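Local coordinates for protein anthranilate-CoA ligase (Stigmatella aurantiaca, PDB 4WV3) that belongs to the ANL superfamily of AMP-binding enzymes, whose chain pairs a large AMP-binding region with a smaller C-terminal domain, at residues 193-198 / 228-233; 202-207 / 260-265; 328-333 / 341-346. All coordinates share one frame; numbering follows the deposited sequence.

Interaction 1 of 3, residues 193-198 / 228-233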
ATOM      1  N   PRO A 193       0.681   4.402  16.492  1.00 13.99           N
ATOM      2  CA  PRO A 193       1.821   5.233  16.895  1.00 13.61           C
ATOM      3  C   PRO A 193       3.143   4.474  16.803  1.00 16.07           C
ATOM      4  O   PRO A 193       4.196   5.094  16.648  1.00 15.51           O
ATOM      5  CB  PRO A 193       1.503   5.574  18.354  1.00 16.72           C
ATOM      6  CG  PRO A 193       0.652   4.455  18.820  1.00 16.10           C
ATOM      7  CD  PRO A 193      -0.186   4.074  17.638  1.00 11.74           C
ATOM      8  N   LEU A 194       3.083   3.149  16.893  1.00 10.72           N
ATOM      9  CA  LEU A 194       4.280   2.319  16.803  1.00  9.65           C
ATOM     10  C   LEU A 194       4.913   2.371  15.416  1.00 12.59           C
ATOM     11  O   LEU A 194       6.114   2.608  15.287  1.00 18.67           O
ATOM     12  CB  LEU A 194       3.967   0.872  17.188  1.00 11.31           C
ATOM     13  CG  LEU A 194       3.933   0.549  18.681  1.00 15.64           C
ATOM     14  CD1 LEU A 194       3.481  -0.888  18.909  1.00 12.16           C
ATOM     15  CD2 LEU A 194       5.296   0.788  19.302  1.00 12.00           C
ATOM     16  N   THR A 195       4.109   2.151  14.380  1.00 12.78           N
ATOM     17  CA  THR A 195       4.606   2.237  13.010  1.00 15.49           C
ATOM     18  C   THR A 195       5.009   3.667  12.669  1.00 16.31           C
ATOM     19  O   THR A 195       5.956   3.892  11.916  1.00 16.96           O
ATOM     20  CB  THR A 195       3.567   1.745  11.979  1.00 10.52           C
ATOM     21  OG1 THR A 195       2.330   2.443  12.170  1.00 12.51           O
ATOM     22  CG2 THR A 195       3.333   0.248  12.123  1.00  9.81           C
ATOM     23  N   ALA A 196       4.287   4.631  13.233  1.00 15.10           N
ATOM     24  CA  ALA A 196       4.574   6.040  12.995  1.00 15.80           C
ATOM     25  C   ALA A 196       5.930   6.428  13.568  1.00 18.04           C
ATOM     26  O   ALA A 196       6.630   7.277  13.015  1.00 21.00           O
ATOM     27  CB  ALA A 196       3.477   6.917  13.582  1.00 11.76           C
ATOM     28  N   GLN A 197       6.297   5.795  14.676  1.00 14.68           N
ATOM     29  CA  GLN A 197       7.569   6.075  15.326  1.00 19.16           C
ATOM     30  C   GLN A 197       8.698   5.253  14.716  1.00 21.39           C
ATOM     31  O   GLN A 197       9.742   5.796  14.350  1.00 22.33           O
ATOM     32  CB  GLN A 197       7.476   5.798  16.828  1.00 15.80           C
ATOM     33  CG  GLN A 197       8.718   6.200  17.606  1.00 14.38           C
ATOM     34  CD  GLN A 197       8.938   7.701  17.614  1.00 20.92           C
ATOM     35  OE1 GLN A 197       8.024   8.472  17.904  1.00 23.60           O
ATOM     36  NE2 GLN A 197      10.155   8.123  17.289  1.00 18.25           N
ATOM     37  N   LEU A 198       8.480   3.945  14.602  1.00 15.07           N
ATOM     38  CA  LEU A 198       9.520   3.020  14.153  1.00 14.70           C
ATOM     39  C   LEU A 198      10.030   3.299  12.740  1.00 16.23           C
ATOM     40  O   LEU A 198      11.227   3.180  12.475  1.00 13.24           O
ATOM     41  CB  LEU A 198       9.041   1.570  14.268  1.00 16.32           C
ATOM     42  CG  LEU A 198       8.856   1.033  15.690  1.00 18.09           C
ATOM     43  CD1 LEU A 198       8.381  -0.414  15.668  1.00 11.63           C
ATOM     44  CD2 LEU A 198      10.141   1.171  16.494  1.00 17.40           C
ATOM     45  N   LEU A 228      -1.190  10.031   6.319  1.00 11.22           N
ATOM     46  CA  LEU A 228      -2.168  10.413   7.332  1.00 12.15           C
ATOM     47  C   LEU A 228      -1.667  10.158   8.750  1.00 15.84           C
ATOM     48  O   LEU A 228      -1.415  11.094   9.508  1.00 18.55           O
ATOM     49  CB  LEU A 228      -3.489   9.673   7.103  1.00 12.65           C
ATOM     50  CG  LEU A 228      -4.767  10.476   7.350  1.00 14.79           C
ATOM     51  CD1 LEU A 228      -5.984   9.563   7.349  1.00 15.77           C
ATOM     52  CD2 LEU A 228      -4.673  11.249   8.657  1.00 13.79           C
ATOM     53  N   ILE A 229      -1.531   8.884   9.102  1.00 14.60           N
ATOM     54  CA  ILE A 229      -1.128   8.496  10.448  1.00 14.97           C
ATOM     55  C   ILE A 229       0.269   8.996  10.801  1.00 14.96           C
ATOM     56  O   ILE A 229       0.480   9.568  11.871  1.00 16.93           O
ATOM     57  CB  ILE A 229      -1.181   6.967  10.627  1.00 13.14           C
ATOM     58  CG1 ILE A 229      -2.569   6.438  10.261  1.00 15.47           C
ATOM     59  CG2 ILE A 229      -0.816   6.582  12.053  1.00 10.60           C
ATOM     60  CD1 ILE A 229      -3.691   7.058  11.068  1.00 11.67           C
ATOM     61  N   PHE A 230       1.216   8.786   9.893  1.00 12.16           N
ATOM     62  CA  PHE A 230       2.604   9.180  10.136  1.00 15.63           C
ATOM     63  C   PHE A 230       2.817  10.704  10.205  1.00 16.96           C
ATOM     64  O   PHE A 230       3.444  11.187  11.147  1.00 17.11           O
ATOM     65  CB  PHE A 230       3.568   8.537   9.122  1.00 16.99           C
ATOM     66  CG  PHE A 230       3.548   7.026   9.113  1.00 18.86           C
ATOM     67  CD1 PHE A 230       2.834   6.308  10.061  1.00 15.08           C
ATOM     68  CD2 PHE A 230       4.255   6.324   8.150  1.00 19.15           C
ATOM     69  CE1 PHE A 230       2.821   4.926  10.046  1.00 13.02           C
ATOM     70  CE2 PHE A 230       4.247   4.941   8.130  1.00 17.74           C
ATOM     71  CZ  PHE A 230       3.529   4.241   9.080  1.00 15.71           C
ATOM     72  N   PRO A 231       2.306  11.468   9.215  1.00 19.36           N
ATOM     73  CA  PRO A 231       2.545  12.915   9.299  1.00 20.00           C
ATOM     74  C   PRO A 231       1.812  13.590  10.459  1.00 17.48           C
ATOM     75  O   PRO A 231       2.365  14.502  11.069  1.00 20.88           O
ATOM     76  CB  PRO A 231       2.007  13.439   7.962  1.00 17.32           C
ATOM     77  CG  PRO A 231       1.018  12.418   7.526  1.00 12.56           C
ATOM     78  CD  PRO A 231       1.593  11.111   7.974  1.00 13.50           C
ATOM     79  N   TRP A 232       0.593  13.151  10.756  1.00 17.99           N
ATOM     80  CA  TRP A 232      -0.179  13.750  11.841  1.00 21.79           C
ATOM     81  C   TRP A 232       0.395  13.391  13.209  1.00 21.83           C
ATOM     82  O   TRP A 232       0.144  14.078  14.199  1.00 15.03           O
ATOM     83  CB  TRP A 232      -1.654  13.350  11.754  1.00 19.67           C
ATOM     84  CG  TRP A 232      -2.409  14.095  10.693  1.00 21.27           C
ATOM     85  CD1 TRP A 232      -1.879  14.850   9.688  1.00 18.39           C
ATOM     86  CD2 TRP A 232      -3.832  14.169  10.541  1.00 17.56           C
ATOM     87  NE1 TRP A 232      -2.882  15.383   8.916  1.00 20.13           N
ATOM     88  CE2 TRP A 232      -4.091  14.982   9.419  1.00 16.33           C
ATOM     89  CE3 TRP A 232      -4.913  13.625  11.243  1.00 16.26           C
ATOM     90  CZ2 TRP A 232      -5.383  15.262   8.982  1.00 13.41           C
ATOM     91  CZ3 TRP A 232      -6.195  13.906  10.808  1.00 17.67           C
ATOM     92  CH2 TRP A 232      -6.418  14.719   9.689  1.00 12.00           C
ATOM     93  N   TYR A 233       1.170  12.314  13.252  1.00 18.19           N
ATOM     94  CA  TYR A 233       1.825  11.885  14.481  1.00 19.00           C
ATOM     95  C   TYR A 233       2.881  12.898  14.920  1.00 17.79           C
ATOM     96  O   TYR A 233       3.180  13.020  16.108  1.00 17.51           O
ATOM     97  CB  TYR A 233       2.452  10.502  14.289  1.00 16.27           C
ATOM     98  CG  TYR A 233       3.183   9.969  15.501  1.00 15.92           C
ATOM     99  CD1 TYR A 233       2.487   9.500  16.607  1.00 12.47           C
ATOM    100  CD2 TYR A 233       4.571   9.919  15.531  1.00 16.17           C
ATOM    101  CE1 TYR A 233       3.153   9.006  17.713  1.00 12.76           C
ATOM    102  CE2 TYR A 233       5.244   9.429  16.632  1.00 15.97           C
ATOM    103  CZ  TYR A 233       4.532   8.973  17.720  1.00 15.48           C
ATOM    104  OH  TYR A 233       5.203   8.484  18.817  1.00 19.83           O
TER
HETATM  105  O   HOH W   1       5.686  10.121  11.534  1.00 19.74           O
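Tyr233 holds CG anti to its backbone N (chi1 179°), which sends the phenol from helix 221-234 across to helix 191-204. Gln197 also has CG anti to the backbone N, but its chain bends at chi2 and brings the amide back to the tip of the tyrosine. The hydroxyl donates there: Tyr233 OH lies 3.0 Å from Gln197 OE1, in the carbonyl plane and on a lone pair, with a C=O...donor angle of 141°. OE1 itself sits at the ring edge, near its plane, while the amide is turned steeply against the ring. The other end of the amide, NE2, bonds to Asn202 OD1, so both polar atoms of the glutamine are engaged, consistent with the modelled orientation of the amide.

Ala196 CB touches two aromatic rings. It stands over the Tyr233 face in a CH-pi contact, with Ala196 CB 4.0 Å from the ring centroid and displaced toward CG, and also lies 3.6 Å from Phe230 CD1. Pro193 adds its CB at 3.9 Å from Tyr233 CE1. Helix 221-234 is the connection of a beta-alpha-beta crossover between the adjacent parallel strands 211-214 and 237-239; the local axes of 193-198 and 228-233 cross at -71°, 8.9 Å apart at closest approach.

Phe230 has CG beside its backbone N, anti to the carbonyl carbon, and its ring reaches Thr195 at about a right angle. Thr195 OG1 comes 3.3 Å from Phe230 CE1, but its stronger polar partner is Asp191 O one turn back; Thr195 O lies over one face of the ring. A water donates to Phe230 O and, weakly, to Ala196 O. Ile15 of helix 14-17 packs on Pro193, Ile229 and Tyr233, and His324 meets the Phe230 ring edge-to-face.

Interaction 2 of 3, residues 202-207 / 260-265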
ATOM      1  N   ASN A 202      11.828   7.420  12.919  1.00 15.18           N
ATOM      2  CA  ASN A 202      13.170   6.864  13.063  1.00 13.79           C
ATOM      3  C   ASN A 202      13.889   6.574  11.745  1.00 15.22           C
ATOM      4  O   ASN A 202      15.118   6.563  11.698  1.00 18.05           O
ATOM      5  CB  ASN A 202      13.138   5.599  13.924  1.00 13.55           C
ATOM      6  CG  ASN A 202      12.618   5.859  15.323  1.00 15.92           C
ATOM      7  OD1 ASN A 202      12.554   7.005  15.772  1.00 24.29           O
ATOM      8  ND2 ASN A 202      12.250   4.794  16.024  1.00 15.29           N
ATOM      9  N   VAL A 203      13.128   6.338  10.681  1.00 18.26           N
ATOM     10  CA  VAL A 203      13.726   5.966   9.401  1.00 17.25           C
ATOM     11  C   VAL A 203      13.530   7.033   8.327  1.00 16.06           C
ATOM     12  O   VAL A 203      14.500   7.530   7.754  1.00 17.03           O
ATOM     13  CB  VAL A 203      13.181   4.620   8.888  1.00 17.40           C
ATOM     14  CG1 VAL A 203      13.827   4.261   7.557  1.00 16.22           C
ATOM     15  CG2 VAL A 203      13.424   3.526   9.916  1.00 13.61           C
ATOM     16  N   LEU A 204      12.277   7.376   8.053  1.00 18.06           N
ATOM     17  CA  LEU A 204      11.972   8.375   7.038  1.00 14.53           C
ATOM     18  C   LEU A 204      12.388   9.765   7.503  1.00 19.88           C
ATOM     19  O   LEU A 204      12.895  10.567   6.719  1.00 22.31           O
ATOM     20  CB  LEU A 204      10.483   8.361   6.690  1.00 12.22           C
ATOM     21  CG  LEU A 204      10.070   9.340   5.590  1.00 14.80           C
ATOM     22  CD1 LEU A 204      10.798   9.022   4.293  1.00 12.93           C
ATOM     23  CD2 LEU A 204       8.566   9.324   5.384  1.00 12.84           C
ATOM     24  N   GLY A 205      12.174  10.043   8.784  1.00 16.39           N
ATOM     25  CA  GLY A 205      12.552  11.320   9.357  1.00 13.52           C
ATOM     26  C   GLY A 205      11.490  12.388   9.181  1.00 16.76           C
ATOM     27  O   GLY A 205      11.808  13.557   8.963  1.00 18.18           O
ATOM     28  N   LEU A 206      10.226  11.984   9.269  1.00 19.14           N
ATOM     29  CA  LEU A 206       9.115  12.925   9.181  1.00 18.67           C
ATOM     30  C   LEU A 206       9.152  13.941  10.314  1.00 22.67           C
ATOM     31  O   LEU A 206       9.401  13.591  11.468  1.00 22.46           O
ATOM     32  CB  LEU A 206       7.773  12.190   9.195  1.00 17.93           C
ATOM     33  CG  LEU A 206       7.213  11.753   7.843  1.00 19.63           C
ATOM     34  CD1 LEU A 206       5.826  11.158   8.012  1.00 18.31           C
ATOM     35  CD2 LEU A 206       7.181  12.928   6.879  1.00 17.72           C
ATOM     36  N   ARG A 207       8.902  15.201   9.976  1.00 22.05           N
ATOM     37  CA  ARG A 207       8.890  16.273  10.963  1.00 16.13           C
ATOM     38  C   ARG A 207       7.679  17.185  10.774  1.00 17.03           C
ATOM     39  O   ARG A 207       6.931  17.045   9.807  1.00 17.00           O
ATOM     40  CB  ARG A 207      10.196  17.070  10.903  1.00 16.00           C
ATOM     41  CG  ARG A 207      10.588  17.525   9.508  1.00 21.84           C
ATOM     42  CD  ARG A 207      12.101  17.590   9.359  1.00 21.94           C
ATOM     43  NE  ARG A 207      12.505  18.082   8.045  1.00 24.41           N
ATOM     44  CZ  ARG A 207      13.744  18.013   7.570  1.00 25.15           C
ATOM     45  NH1 ARG A 207      14.707  17.463   8.298  1.00 24.36           N
ATOM     46  NH2 ARG A 207      14.022  18.489   6.363  1.00 23.39           N
ATOM     47  N   PRO A 260       3.819  19.480  -1.610  1.00 16.83           N
ATOM     48  CA  PRO A 260       4.203  18.584  -0.516  1.00 16.29           C
ATOM     49  C   PRO A 260       5.715  18.386  -0.490  1.00 18.44           C
ATOM     50  O   PRO A 260       6.380  18.647  -1.491  1.00 15.22           O
ATOM     51  CB  PRO A 260       3.509  17.275  -0.888  1.00 13.05           C
ATOM     52  CG  PRO A 260       3.474  17.295  -2.372  1.00 18.77           C
ATOM     53  CD  PRO A 260       3.279  18.736  -2.764  1.00 21.65           C
ATOM     54  N   THR A 261       6.247  17.935   0.641  1.00 18.55           N
ATOM     55  CA  THR A 261       7.683  17.715   0.768  1.00 16.89           C
ATOM     56  C   THR A 261       8.029  16.233   0.662  1.00 16.75           C
ATOM     57  O   THR A 261       9.172  15.871   0.385  1.00 15.38           O
ATOM     58  CB  THR A 261       8.225  18.274   2.095  1.00 14.94           C
ATOM     59  OG1 THR A 261       7.531  17.668   3.192  1.00 14.51           O
ATOM     60  CG2 THR A 261       8.032  19.782   2.152  1.00 17.69           C
ATOM     61  N   ILE A 262       7.030  15.385   0.886  1.00 13.39           N
ATOM     62  CA  ILE A 262       7.209  13.940   0.811  1.00 13.83           C
ATOM     63  C   ILE A 262       6.212  13.344  -0.179  1.00 16.55           C
ATOM     64  O   ILE A 262       5.023  13.661  -0.139  1.00 15.50           O
ATOM     65  CB  ILE A 262       7.006  13.275   2.187  1.00 15.44           C
ATOM     66  CG1 ILE A 262       7.820  13.999   3.265  1.00 11.63           C
ATOM     67  CG2 ILE A 262       7.378  11.800   2.130  1.00 10.17           C
ATOM     68  CD1 ILE A 262       9.317  13.931   3.055  1.00 10.05           C
ATOM     69  N   PHE A 263       6.697  12.481  -1.065  1.00 16.84           N
ATOM     70  CA  PHE A 263       5.843  11.873  -2.078  1.00 16.57           C
ATOM     71  C   PHE A 263       5.923  10.348  -2.055  1.00 17.82           C
ATOM     72  O   PHE A 263       7.005   9.773  -2.167  1.00 19.29           O
ATOM     73  CB  PHE A 263       6.201  12.404  -3.468  1.00 17.56           C
ATOM     74  CG  PHE A 263       5.351  11.839  -4.572  1.00 17.97           C
ATOM     75  CD1 PHE A 263       3.974  11.985  -4.548  1.00 14.55           C
ATOM     76  CD2 PHE A 263       5.932  11.176  -5.641  1.00 15.94           C
ATOM     77  CE1 PHE A 263       3.190  11.469  -5.564  1.00 17.23           C
ATOM     78  CE2 PHE A 263       5.153  10.661  -6.662  1.00 16.44           C
ATOM     79  CZ  PHE A 263       3.781  10.808  -6.622  1.00 15.96           C
ATOM     80  N   TYR A 264       4.770   9.701  -1.909  1.00 16.70           N
ATOM     81  CA  TYR A 264       4.701   8.244  -1.907  1.00 16.59           C
ATOM     82  C   TYR A 264       4.095   7.740  -3.213  1.00 19.20           C
ATOM     83  O   TYR A 264       3.142   8.325  -3.731  1.00 16.39           O
ATOM     84  CB  TYR A 264       3.846   7.737  -0.742  1.00 15.04           C
ATOM     85  CG  TYR A 264       4.279   8.195   0.633  1.00 18.27           C
ATOM     86  CD1 TYR A 264       3.978   9.472   1.091  1.00 15.57           C
ATOM     87  CD2 TYR A 264       4.958   7.336   1.487  1.00 14.80           C
ATOM     88  CE1 TYR A 264       4.362   9.888   2.349  1.00 12.22           C
ATOM     89  CE2 TYR A 264       5.347   7.744   2.749  1.00 16.42           C
ATOM     90  CZ  TYR A 264       5.046   9.020   3.175  1.00 15.02           C
ATOM     91  OH  TYR A 264       5.429   9.429   4.432  1.00 14.94           O
ATOM     92  N   ASN A 265       4.645   6.648  -3.733  1.00 20.72           N
ATOM     93  CA  ASN A 265       4.127   6.033  -4.949  1.00 14.54           C
ATOM     94  C   ASN A 265       4.675   4.621  -5.126  1.00 11.99           C
ATOM     95  O   ASN A 265       5.502   4.163  -4.340  1.00 10.81           O
ATOM     96  CB  ASN A 265       4.467   6.891  -6.173  1.00 15.50           C
ATOM     97  CG  ASN A 265       3.510   6.664  -7.330  1.00 15.67           C
ATOM     98  OD1 ASN A 265       2.822   5.646  -7.391  1.00 21.58           O
ATOM     99  ND2 ASN A 265       3.467   7.613  -8.258  1.00 13.90           N
TER
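Tyr264 leaves strand 262-265 with CG anti to its carbonyl carbon, beside the backbone N, and chi1 of -56° aims the ring at the end of helix 191-204. From CB outward the side chain rises from the sheet face, flanked by Thr212 and Ala214 of strand 211-214 and Val291 of strand 289-292. Only near its tip does it meet the 202-207 segment. Tyr264 CZ lies 4.2 Å from Leu204 CD2, which approaches obliquely to the ring. OH then meets two leucine methyls that lie on one side of it, both tip to tip: Leu204 CD2 is 3.3 Å from Tyr264 OH, and Leu206 CD1 is 4.0 Å from the same Tyr264 oxygen.

Two residues back along the strand, Ile262 emerges on the same face of the sheet and continues the surface. Leu206 crosses it obliquely, with Leu206 CD2 3.8 Å from Ile262 CG1. Leu204 CD2 is also within touching distance of Ile262 CG2. Gly205, with a positive phi of 86°, is where the chain leaves helical geometry between the two leucines.

The end of helix 191-204 and the loop that follows thus rest on strand 262-265 through two leucine methyls that abut the phenolic oxygen and, separately, through the apolar pair of Leu206 and Ile262; dispersion and the burial of apolar surface, with no directional bond between the segments, account for the contact.

Interaction 3 of 3, residues 328-333 / 341-346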
ATOM      1  N   SER A 328      13.715  -0.944   5.143  1.00 11.36           N
ATOM      2  CA  SER A 328      13.729   0.280   4.349  1.00 13.17           C
ATOM      3  C   SER A 328      15.118   0.854   4.114  1.00 15.82           C
ATOM      4  O   SER A 328      16.070   0.529   4.823  1.00 17.31           O
ATOM      5  CB  SER A 328      12.853   1.347   5.006  1.00 11.82           C
ATOM      6  OG  SER A 328      12.880   2.554   4.262  1.00 11.81           O
ATOM      7  N   ASN A 329      15.217   1.710   3.102  1.00 13.92           N
ATOM      8  CA  ASN A 329      16.399   2.530   2.899  1.00 12.27           C
ATOM      9  C   ASN A 329      16.288   3.780   3.762  1.00 16.48           C
ATOM     10  O   ASN A 329      15.255   4.018   4.387  1.00 18.43           O
ATOM     11  CB  ASN A 329      16.548   2.918   1.427  1.00 13.60           C
ATOM     12  CG  ASN A 329      16.874   1.732   0.541  1.00 15.98           C
ATOM     13  OD1 ASN A 329      18.042   1.398   0.337  1.00 18.05           O
ATOM     14  ND2 ASN A 329      15.842   1.092   0.005  1.00 18.49           N
ATOM     15  N   ARG A 330      17.349   4.576   3.794  1.00 21.73           N
ATOM     16  CA  ARG A 330      17.383   5.771   4.628  1.00 20.75           C
ATOM     17  C   ARG A 330      17.980   6.935   3.853  1.00 18.15           C
ATOM     18  O   ARG A 330      18.774   6.719   2.939  1.00 20.04           O
ATOM     19  CB  ARG A 330      18.201   5.503   5.894  1.00 16.03           C
ATOM     20  CG  ARG A 330      17.525   4.559   6.868  1.00 18.97           C
ATOM     21  CD  ARG A 330      18.541   3.788   7.689  1.00 27.56           C
ATOM     22  NE  ARG A 330      17.900   2.800   8.553  1.00 33.15           N
ATOM     23  CZ  ARG A 330      17.485   1.606   8.142  1.00 33.32           C
ATOM     24  NH1 ARG A 330      17.638   1.249   6.873  1.00 29.65           N
ATOM     25  NH2 ARG A 330      16.913   0.769   8.996  1.00 31.61           N
ATOM     26  N   PRO A 331      17.595   8.172   4.208  1.00 17.92           N
ATOM     27  CA  PRO A 331      18.137   9.374   3.564  1.00 23.69           C
ATOM     28  C   PRO A 331      19.664   9.369   3.496  1.00 19.40           C
ATOM     29  O   PRO A 331      20.234   9.858   2.521  1.00 28.73           O
ATOM     30  CB  PRO A 331      17.648  10.498   4.477  1.00 16.23           C
ATOM     31  CG  PRO A 331      16.360   9.987   5.014  1.00 13.69           C
ATOM     32  CD  PRO A 331      16.559   8.506   5.202  1.00 18.04           C
ATOM     33  N   GLY A 332      20.311   8.808   4.510  1.00 11.07           N
ATOM     34  CA  GLY A 332      21.760   8.737   4.538  1.00 15.77           C
ATOM     35  C   GLY A 332      22.329   7.454   3.958  1.00 20.52           C
ATOM     36  O   GLY A 332      23.521   7.377   3.663  1.00 29.28           O
ATOM     37  N   ASP A 333      21.481   6.444   3.791  1.00 20.48           N
ATOM     38  CA  ASP A 333      21.940   5.149   3.296  1.00 17.53           C
ATOM     39  C   ASP A 333      20.970   4.551   2.281  1.00 17.76           C
ATOM     40  O   ASP A 333      19.917   4.026   2.646  1.00 22.19           O
ATOM     41  CB  ASP A 333      22.157   4.180   4.462  1.00 10.91           C
ATOM     42  CG  ASP A 333      22.837   2.894   4.035  1.00 13.79           C
ATOM     43  OD1 ASP A 333      23.452   2.875   2.948  1.00 15.60           O
ATOM     44  OD2 ASP A 333      22.764   1.901   4.791  1.00 19.52           O
ATOM     45  N   LYS A 341      18.019  -1.683   4.680  1.00 17.91           N
ATOM     46  CA  LYS A 341      18.476  -2.333   5.902  1.00 20.51           C
ATOM     47  C   LYS A 341      17.300  -2.580   6.844  1.00 21.28           C
ATOM     48  O   LYS A 341      16.257  -1.937   6.713  1.00 19.41           O
ATOM     49  CB  LYS A 341      19.524  -1.452   6.592  1.00 22.00           C
ATOM     50  CG  LYS A 341      20.796  -1.238   5.787  1.00 17.51           C
ATOM     51  CD  LYS A 341      21.684  -2.470   5.819  1.00 19.41           C
ATOM     52  CE  LYS A 341      22.960  -2.257   5.018  1.00 22.55           C
ATOM     53  NZ  LYS A 341      23.744  -1.093   5.514  1.00 21.08           N
ATOM     54  N   PRO A 342      17.457  -3.521   7.791  1.00 23.32           N
ATOM     55  CA  PRO A 342      16.415  -3.784   8.790  1.00 19.22           C
ATOM     56  C   PRO A 342      16.077  -2.545   9.615  1.00 24.25           C
ATOM     57  O   PRO A 342      16.974  -1.798  10.005  1.00 29.46           O
ATOM     58  CB  PRO A 342      17.056  -4.842   9.689  1.00 15.38           C
ATOM     59  CG  PRO A 342      18.032  -5.535   8.814  1.00 21.05           C
ATOM     60  CD  PRO A 342      18.570  -4.483   7.893  1.00 21.04           C
ATOM     61  N   VAL A 343      14.791  -2.337   9.872  1.00 23.13           N
ATOM     62  CA  VAL A 343      14.341  -1.215  10.688  1.00 16.99           C
ATOM     63  C   VAL A 343      14.437  -1.570  12.169  1.00 17.88           C
ATOM     64  O   VAL A 343      13.959  -2.622  12.592  1.00 22.70           O
ATOM     65  CB  VAL A 343      12.891  -0.824  10.346  1.00 17.62           C
ATOM     66  CG1 VAL A 343      12.390   0.258  11.290  1.00 15.36           C
ATOM     67  CG2 VAL A 343      12.794  -0.367   8.897  1.00 15.85           C
ATOM     68  N   GLU A 344      15.063  -0.691  12.948  1.00 24.80           N
ATOM     69  CA  GLU A 344      15.234  -0.913  14.380  1.00 24.70           C
ATOM     70  C   GLU A 344      13.886  -1.064  15.082  1.00 20.90           C
ATOM     71  O   GLU A 344      13.019  -0.197  14.977  1.00 20.73           O
ATOM     72  CB  GLU A 344      16.045   0.225  15.008  1.00 15.24           C
ATOM     73  CG  GLU A 344      16.271   0.085  16.506  1.00 23.81           C
ATOM     74  CD  GLU A 344      17.118  -1.122  16.867  1.00 47.84           C
ATOM     75  OE1 GLU A 344      17.918  -1.569  16.017  1.00 45.99           O
ATOM     76  OE2 GLU A 344      16.983  -1.626  18.002  1.00 58.45           O
ATOM     77  N   GLY A 345      13.719  -2.174  15.795  1.00 16.28           N
ATOM     78  CA  GLY A 345      12.452  -2.507  16.419  1.00 17.60           C
ATOM     79  C   GLY A 345      11.830  -3.704  15.726  1.00 26.46           C
ATOM     80  O   GLY A 345      11.012  -4.427  16.298  1.00 19.89           O
ATOM     81  N   TYR A 346      12.231  -3.905  14.475  1.00 20.98           N
ATOM     82  CA  TYR A 346      11.803  -5.056  13.693  1.00 17.75           C
ATOM     83  C   TYR A 346      12.972  -6.017  13.517  1.00 20.58           C
ATOM     84  O   TYR A 346      14.071  -5.612  13.135  1.00 27.17           O
ATOM     85  CB  TYR A 346      11.283  -4.610  12.327  1.00 15.25           C
ATOM     86  CG  TYR A 346       9.995  -3.818  12.385  1.00 14.94           C
ATOM     87  CD1 TYR A 346       8.971  -4.179  13.250  1.00 13.94           C
ATOM     88  CD2 TYR A 346       9.807  -2.705  11.579  1.00 13.86           C
ATOM     89  CE1 TYR A 346       7.793  -3.456  13.305  1.00 11.53           C
ATOM     90  CE2 TYR A 346       8.633  -1.977  11.626  1.00 16.16           C
ATOM     91  CZ  TYR A 346       7.630  -2.357  12.491  1.00 14.65           C
ATOM     92  OH  TYR A 346       6.461  -1.631  12.541  1.00 13.44           O
TER
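The Arg330 guanidinium meets the backbone of 341-343 edge-on. Arg330 NH2 reaches Pro342 O at 2.8 Å in a weak, strongly bent hydrogen bond (116° at the hydrogen), and Arg330 NH1 makes a second weak one, 3.5 Å from Lys341 O. The arginine chain is extended from CG to NE and crosses Lys341 at about a right angle, so that Arg330 NH1 also packs 3.3 Å from Lys341 CB. The lysine chain bends at chi2 and chi4 and carries its ammonium to Asp333: Lys341 NZ is 3.2 Å from Asp333 OD2, a salt bridge on the syn lone pair of that oxygen.

Behind these side chains stands an antiparallel hydrogen-bonded pair, Ser328 with Lys341. Ser328 N donates to Lys341 O at 3.1 Å, in the carbonyl plane, whereas Lys341 N comes to Ser328 O at 3.0 Å from well above it. Lys341 O accepts from Ser328 N and, weakly, from Arg330 NH1.

Farther out, reciprocal backbone bonds hold Arg330 and Asp333 in a tight turn. Tyr406 meets both partners of the salt bridge, bonding through OH to Asp333 OD1 and placing its ring against Lys341 as a cation-pi partner. A type II turn from Val343 to Tyr346 carries the chain onward.

Strand 341-342 is the outermost on its side of the large mixed sheet, next to strand 325-328; helix 191-204 packs against Ser328 at the strand end and the adjoining loops, Val203 touching Ser328, Arg330 and Val343, and Trp199 NE1 bonding to Ser328 OG.

In the fold
Helix 191-204 ties all three together. Interaction 1 uses its middle and interaction 2 its end and the loop beyond, their centres 11 Å apart; they join directly where Leu206 CD1 packs 3.6 Å from Phe230 CB. Interactions 2 and 3 both reach the large mixed sheet, one at the parallel strand 262-265 and the other at an antiparallel edge; Val203 bridges them, its CG1 3.5 Å from Asn329 O. Interactions 1 and 3 touch through Leu198 and Tyr346. The bound 5'-O-[(S)-[(2-aminobenzoyl)oxy](hydroxy)phosphoryl]adenosine lies about 7 Å from the side chain of Phe230 and about 8 Å from those of Tyr264 and Ser328, distances that place these three side chains near the ligand without direct touch.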